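Local structure of alpha-actinin-like protein 1 (Schizosaccharomyces pombe, 5BVR) at residues Glu129-Leu132 against Leu133-Gln136; Arg65-Val68 against His69-Asn73. The protein binds actin filaments and takes part in actin-ring formation and organisation during cytokinesis and septation, this chain being its actin-binding region with two calponin-homology domains. All blocks are in the same frame, centred on the assembly; numbering follows the deposited sequence.

Interaction 1 (Glu129-Leu132 against Leu133-Gln136)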
ATOM      1  N   GLU A 129      -2.414  14.282   3.396  1.00 17.87           N
ATOM      2  CA  GLU A 129      -2.025  15.348   4.331  1.00 17.52           C
ATOM      3  C   GLU A 129      -2.068  14.825   5.748  1.00 18.58           C
ATOM      4  O   GLU A 129      -1.206  15.130   6.572  1.00 17.41           O
ATOM      5  CB  GLU A 129      -3.010  16.511   4.233  1.00 23.07           C
ATOM      6  CG  GLU A 129      -2.838  17.362   3.022  1.00 29.70           C
ATOM      7  CD  GLU A 129      -3.678  18.622   3.065  1.00 22.29           C
ATOM      8  OE1 GLU A 129      -4.660  18.695   3.854  1.00 24.45           O
ATOM      9  OE2 GLU A 129      -3.356  19.544   2.296  1.00 36.32           O
ATOM     10  N   GLY A 130      -3.128  14.083   6.050  1.00 17.10           N
ATOM     11  CA  GLY A 130      -3.301  13.488   7.351  1.00 15.52           C
ATOM     12  C   GLY A 130      -2.220  12.520   7.721  1.00 16.81           C
ATOM     13  O   GLY A 130      -1.686  12.560   8.833  1.00 16.57           O
ATOM     14  N   LEU A 131      -1.880  11.651   6.775  1.00 15.01           N
ATOM     15  CA  LEU A 131      -0.843  10.670   7.022  1.00 12.98           C
ATOM     16  C   LEU A 131       0.507  11.344   7.234  1.00 16.35           C
ATOM     17  O   LEU A 131       1.247  10.978   8.145  1.00 15.79           O
ATOM     18  CB  LEU A 131      -0.793   9.677   5.866  1.00 14.27           C
ATOM     19  CG  LEU A 131       0.259   8.577   6.033  1.00 16.21           C
ATOM     20  CD1 LEU A 131       0.026   7.744   7.299  1.00 16.12           C
ATOM     21  CD2 LEU A 131       0.295   7.675   4.806  1.00 15.79           C
ATOM     22  N   LEU A 132       0.814  12.370   6.443  1.00 14.57           N
ATOM     23  CA  LEU A 132       2.078  13.076   6.607  1.00 14.60           C
ATOM     24  C   LEU A 132       2.132  13.728   7.980  1.00 14.54           C
ATOM     25  O   LEU A 132       3.121  13.619   8.700  1.00 16.60           O
ATOM     26  CB  LEU A 132       2.280  14.125   5.505  1.00 16.25           C
ATOM     27  CG  LEU A 132       3.659  14.756   5.533  1.00 16.69           C
ATOM     28  CD1 LEU A 132       4.729  13.734   5.172  1.00 21.54           C
ATOM     29  CD2 LEU A 132       3.683  15.953   4.596  1.00 22.19           C
ATOM     30  N   LEU A 133       1.066  14.441   8.333  1.00 15.84           N
ATOM     31  CA  LEU A 133       1.042  15.105   9.636  1.00 16.65           C
ATOM     32  C   LEU A 133       1.180  14.089  10.781  1.00 14.26           C
ATOM     33  O   LEU A 133       1.909  14.350  11.726  1.00 17.27           O
ATOM     34  CB  LEU A 133      -0.215  15.949   9.788  1.00 17.31           C
ATOM     35  CG  LEU A 133      -0.277  16.731  11.094  1.00 16.86           C
ATOM     36  CD1 LEU A 133       0.919  17.631  11.262  1.00 20.81           C
ATOM     37  CD2 LEU A 133      -1.553  17.562  11.128  1.00 17.30           C
ATOM     38  N   TRP A 134       0.508  12.941  10.693  1.00 15.96           N
ATOM     39  CA  TRP A 134       0.669  11.891  11.689  1.00 14.95           C
ATOM     40  C   TRP A 134       2.134  11.488  11.835  1.00 14.94           C
ATOM     41  O   TRP A 134       2.662  11.393  12.940  1.00 17.18           O
ATOM     42  CB  TRP A 134      -0.202  10.692  11.334  1.00 15.96           C
ATOM     43  CG  TRP A 134      -0.114   9.541  12.278  1.00 16.53           C
ATOM     44  CD1 TRP A 134      -0.858   9.358  13.417  1.00 16.63           C
ATOM     45  CD2 TRP A 134       0.723   8.380  12.161  1.00 16.12           C
ATOM     46  NE1 TRP A 134      -0.538   8.160  14.004  1.00 19.48           N
ATOM     47  CE2 TRP A 134       0.430   7.543  13.254  1.00 16.23           C
ATOM     48  CE3 TRP A 134       1.674   7.954  11.228  1.00 15.07           C
ATOM     49  CZ2 TRP A 134       1.068   6.338  13.453  1.00 18.03           C
ATOM     50  CZ3 TRP A 134       2.294   6.735  11.434  1.00 16.04           C
ATOM     51  CH2 TRP A 134       1.987   5.945  12.529  1.00 17.68           C
ATOM     52  N   CYS A 135       2.807  11.292  10.714  1.00 15.15           N
ATOM     53  CA  CYS A 135       4.222  10.940  10.757  1.00 15.19           C
ATOM     54  C   CYS A 135       5.038  12.031  11.422  1.00 14.41           C
ATOM     55  O   CYS A 135       5.935  11.742  12.205  1.00 16.37           O
ATOM     56  CB  CYS A 135       4.740  10.712   9.348  1.00 15.37           C
ATOM     57  SG  CYS A 135       4.097   9.210   8.525  1.00 15.75           S
ATOM     58  N   GLN A 136       4.743  13.274  11.086  1.00 15.63           N
ATOM     59  CA  GLN A 136       5.455  14.400  11.692  1.00 16.47           C
ATOM     60  C   GLN A 136       5.242  14.490  13.198  1.00 17.29           C
ATOM     61  O   GLN A 136       6.203  14.691  13.958  1.00 19.96           O
ATOM     62  CB  GLN A 136       5.053  15.713  11.014  1.00 17.08           C
ATOM     63  CG  GLN A 136       5.466  15.767   9.568  1.00 17.33           C
ATOM     64  CD  GLN A 136       4.906  16.963   8.819  1.00 19.56           C
ATOM     65  OE1 GLN A 136       3.862  17.515   9.166  1.00 19.82           O
ATOM     66  NE2 GLN A 136       5.596  17.355   7.758  1.00 20.63           N
TER
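Leu132 and Gln136 meet one turn apart on helix 127-138, the first helix of the second calponin-homology (CH) domain, and their contact is an i to i+4 pairing along an alpha helix. The backbone evidence is a run of four such bonds: Leu133 N to Glu129 O, Trp134 N to Gly130 O, Cys135 N to Leu131 O and Gln136 N to Leu132 O. Gln136 N lies 2.9 Å from Leu132 O, with an N-H...O angle of 161°.

The side chain of Gln136 runs back over this same carbonyl. Its CG stands beside its own backbone N (chi1 -65°), a rotation that brings the chain toward the preceding turn. Gln136 CB lies 3.7 Å from Leu132 O, and Gln136 CG closes to 3.3 Å from that oxygen. Beyond CG the chain is extended, and Gln136 CD passes 4.2 Å from Leu132 CG. At the tip, Gln136 OE1 stands 4.0 Å from Leu132 O, while Gln136 NE2 sits 3.9 Å from Leu132 CG and 4.0 Å from Leu132 CD2, so the amide flanks the leucine branch without bonding to it. NE2 instead donates to the carbonyl of Val148, in a loop that also touches Leu132. An alanine here would remove the amide and is likely to leave Val148 O without this donor and the branch of Leu132 less covered.

Round the helix, Leu131, Trp134 and Cys135 turn to the domain interior. Leu131 and Cys135 both touch Val224 of helix 217-234, and the Trp134 ring meets Phe228 of that helix edge-to-face. Leu131 also reaches Phe228, and Leu131 CD1 approaches the Trp134 indole obliquely, 4.3 Å from Trp134 CE3.

Interaction 2 (Arg65-Val68 against His69-Asn73)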
ATOM      1  N   ARG A  65     -14.206 -17.930 -19.744  1.00 35.03           N
ATOM      2  CA  ARG A  65     -13.362 -18.487 -20.776  1.00 37.61           C
ATOM      3  C   ARG A  65     -13.384 -17.635 -22.042  1.00 38.29           C
ATOM      4  O   ARG A  65     -12.382 -17.536 -22.745  1.00 43.76           O
ATOM      5  CB  ARG A  65     -13.830 -19.912 -21.075  1.00 39.18           C
ATOM      6  CG  ARG A  65     -12.943 -20.632 -22.037  1.00 42.11           C
ATOM      7  CD  ARG A  65     -13.113 -22.131 -21.938  1.00 41.68           C
ATOM      8  NE  ARG A  65     -12.307 -22.806 -22.948  1.00 45.61           N
ATOM      9  CZ  ARG A  65     -12.725 -23.092 -24.176  1.00 54.01           C
ATOM     10  NH1 ARG A  65     -13.959 -22.774 -24.564  1.00 54.07           N
ATOM     11  NH2 ARG A  65     -11.905 -23.709 -25.019  1.00 56.98           N
ATOM     12  N   MET A  66     -14.522 -17.007 -22.320  1.00 30.13           N
ATOM     13  CA  MET A  66     -14.697 -16.176 -23.504  0.54 29.69           C
ATOM     14  C   MET A  66     -14.412 -14.717 -23.190  1.00 26.02           C
ATOM     15  O   MET A  66     -14.742 -14.242 -22.091  1.00 24.49           O
ATOM     16  CB  MET A  66     -16.139 -16.272 -23.985  0.54 29.93           C
ATOM     17  CG  MET A  66     -16.550 -17.631 -24.535  0.54 34.98           C
ATOM     18  SD  MET A  66     -18.323 -17.669 -24.889  0.54 38.89           S
ATOM     19  CE  MET A  66     -18.951 -18.472 -23.436  0.54 34.12           C
ATOM     20  N   ARG A  67     -13.823 -14.006 -24.149  1.00 25.30           N
ATOM     21  CA  ARG A  67     -13.502 -12.589 -23.961  1.00 23.41           C
ATOM     22  C   ARG A  67     -14.711 -11.757 -23.512  1.00 19.34           C
ATOM     23  O   ARG A  67     -14.550 -10.884 -22.647  1.00 19.89           O
ATOM     24  CB  ARG A  67     -12.879 -11.990 -25.223  1.00 24.82           C
ATOM     25  CG  ARG A  67     -12.412 -10.551 -25.074  1.00 22.22           C
ATOM     26  CD  ARG A  67     -11.777 -10.021 -26.362  1.00 22.10           C
ATOM     27  NE  ARG A  67     -11.342  -8.633 -26.232  1.00 20.01           N
ATOM     28  CZ  ARG A  67     -10.174  -8.242 -25.715  1.00 20.83           C
ATOM     29  NH1 ARG A  67      -9.282  -9.137 -25.296  1.00 24.09           N
ATOM     30  NH2 ARG A  67      -9.899  -6.955 -25.667  1.00 22.56           N
ATOM     31  N   VAL A  68     -15.903 -12.033 -24.042  1.00 21.92           N
ATOM     32  CA  VAL A  68     -17.077 -11.241 -23.692  1.00 18.87           C
ATOM     33  C   VAL A  68     -17.319 -11.257 -22.173  1.00 20.82           C
ATOM     34  O   VAL A  68     -17.724 -10.260 -21.589  1.00 19.48           O
ATOM     35  CB  VAL A  68     -18.349 -11.713 -24.467  1.00 21.51           C
ATOM     36  CG1 VAL A  68     -18.672 -13.165 -24.176  1.00 21.47           C
ATOM     37  CG2 VAL A  68     -19.545 -10.831 -24.148  1.00 22.17           C
ATOM     38  N   HIS A  69     -17.050 -12.390 -21.547  1.00 20.84           N
ATOM     39  CA  HIS A  69     -17.312 -12.541 -20.113  1.00 20.57           C
ATOM     40  C   HIS A  69     -16.228 -11.912 -19.258  1.00 20.90           C
ATOM     41  O   HIS A  69     -16.503 -11.466 -18.150  1.00 20.84           O
ATOM     42  CB  HIS A  69     -17.518 -14.007 -19.791  1.00 24.43           C
ATOM     43  CG  HIS A  69     -18.753 -14.552 -20.436  1.00 30.22           C
ATOM     44  ND1 HIS A  69     -18.791 -15.752 -21.113  1.00 36.12           N
ATOM     45  CD2 HIS A  69     -19.988 -14.013 -20.552  1.00 25.55           C
ATOM     46  CE1 HIS A  69     -20.007 -15.943 -21.595  1.00 37.32           C
ATOM     47  NE2 HIS A  69     -20.754 -14.902 -21.270  1.00 33.74           N
ATOM     48  N   ARG A  70     -15.006 -11.841 -19.775  1.00 20.05           N
ATOM     49  CA  ARG A  70     -13.943 -11.138 -19.066  1.00 18.30           C
ATOM     50  C   ARG A  70     -14.246  -9.655 -19.094  1.00 19.50           C
ATOM     51  O   ARG A  70     -14.121  -8.967 -18.082  1.00 18.68           O
ATOM     52  CB  ARG A  70     -12.572 -11.452 -19.691  1.00 20.69           C
ATOM     53  CG  ARG A  70     -12.202 -12.937 -19.584  1.00 24.35           C
ATOM     54  CD  ARG A  70     -10.737 -13.265 -19.903  1.00 30.45           C
ATOM     55  NE  ARG A  70     -10.387 -13.088 -21.302  1.00 41.87           N
ATOM     56  CZ  ARG A  70     -10.537 -14.020 -22.242  1.00 49.70           C
ATOM     57  NH1 ARG A  70     -11.058 -15.206 -21.943  1.00 53.66           N
ATOM     58  NH2 ARG A  70     -10.173 -13.760 -23.495  1.00 43.91           N
ATOM     59  N   LEU A  71     -14.632  -9.141 -20.255  1.00 19.16           N
ATOM     60  CA  LEU A  71     -15.031  -7.755 -20.353  1.00 16.24           C
ATOM     61  C   LEU A  71     -16.209  -7.457 -19.423  1.00 15.26           C
ATOM     62  O   LEU A  71     -16.204  -6.441 -18.738  1.00 18.19           O
ATOM     63  CB  LEU A  71     -15.379  -7.375 -21.788  1.00 17.43           C
ATOM     64  CG  LEU A  71     -14.188  -7.340 -22.757  1.00 18.25           C
ATOM     65  CD1 LEU A  71     -14.691  -7.325 -24.195  1.00 18.46           C
ATOM     66  CD2 LEU A  71     -13.282  -6.138 -22.517  1.00 18.34           C
ATOM     67  N   GLU A  72     -17.187  -8.355 -19.353  1.00 17.43           N
ATOM     68  CA  GLU A  72     -18.323  -8.151 -18.459  1.00 16.91           C
ATOM     69  C   GLU A  72     -17.865  -8.025 -17.012  1.00 16.98           C
ATOM     70  O   GLU A  72     -18.319  -7.132 -16.281  1.00 20.48           O
ATOM     71  CB  GLU A  72     -19.340  -9.301 -18.571  1.00 18.87           C
ATOM     72  CG  GLU A  72     -20.232  -9.264 -19.784  1.00 28.67           C
ATOM     73  CD  GLU A  72     -21.121 -10.491 -19.863  1.00 32.48           C
ATOM     74  OE1 GLU A  72     -21.086 -11.320 -18.929  1.00 30.55           O
ATOM     75  OE2 GLU A  72     -21.834 -10.630 -20.867  1.00 33.68           O
ATOM     76  N   ASN A  73     -16.980  -8.928 -16.596  1.00 18.20           N
ATOM     77  CA  ASN A  73     -16.464  -8.898 -15.228  1.00 17.14           C
ATOM     78  C   ASN A  73     -15.726  -7.606 -14.950  1.00 17.25           C
ATOM     79  O   ASN A  73     -15.961  -6.957 -13.936  1.00 17.55           O
ATOM     80  CB  ASN A  73     -15.530 -10.077 -14.912  1.00 18.44           C
ATOM     81  CG  ASN A  73     -16.268 -11.402 -14.743  1.00 19.35           C
ATOM     82  OD1 ASN A  73     -17.495 -11.449 -14.656  1.00 20.72           O
ATOM     83  ND2 ASN A  73     -15.508 -12.475 -14.659  1.00 21.89           N
TER
HETATM   84  O   HOH W   1     -16.876 -17.779 -20.952  1.00 31.66           O
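A local helix-start contact, in which Val68 packs on His69 and Arg70 reaches back to Arg65, forms the N-terminal end of helix 67-83 in the first CH domain, with Met66 in the N-cap position. Met66 O accepts from His69 N (i to i+3) and weakly from Arg70 N (i to i+4), while Leu71 N to Arg67 O (3.0 Å, N-H...O angle 176°) and Glu72 N to Val68 O are i to i+4.

Val68 CG1 makes a CH-pi contact with the His69 ring, 3.8 Å from its centroid and only 2° off the normal. CG1 is placed there by standing between the backbone N and carbonyl carbon of Val68 (chi1 59°). In the plane of the same ring, a water links His69 ND1 (2.8 Å) to Met66 N, which donates to it, tying the imidazole to the N-cap.

Arg70 bends at chi3 and folds back over the helix start. Arg70 NH1 gives Arg65 O a 2.8 Å bond that lies near the guanidinium plane yet reaches the acceptor from above the carbonyl plane. NH1 also bonds Pro64 O, while Arg67 CA lies 3.6 Å over one guanidinium face.

Arg67 and Leu71 touch helix 93-97, and Arg67 pairs with Asp98 in a salt bridge; Asn73, further along the helix, touches helix 43-53.

How the interactions relate
From the N terminus, interaction 2 comes first, where the loop up to Met66 enters helix 67-83 of the first CH domain. The chain then passes through helices 93-97 and 101-117 and the short antiparallel pair 121-122 and 125-126 before interaction 1 begins in the second CH domain, on helix 127-138. Each contact joins consecutive residues, so neither closes a long loop; they follow in series, without nesting or crossing. Their centres lie 42 Å apart on opposite sides of the chain's centre, with nearest atoms about 29 Å apart. Interaction 2 is tied to helix 93-97, with helix 43-53 reached by Asn73 at the segment's end; interaction 1 is tied to helix 217-234.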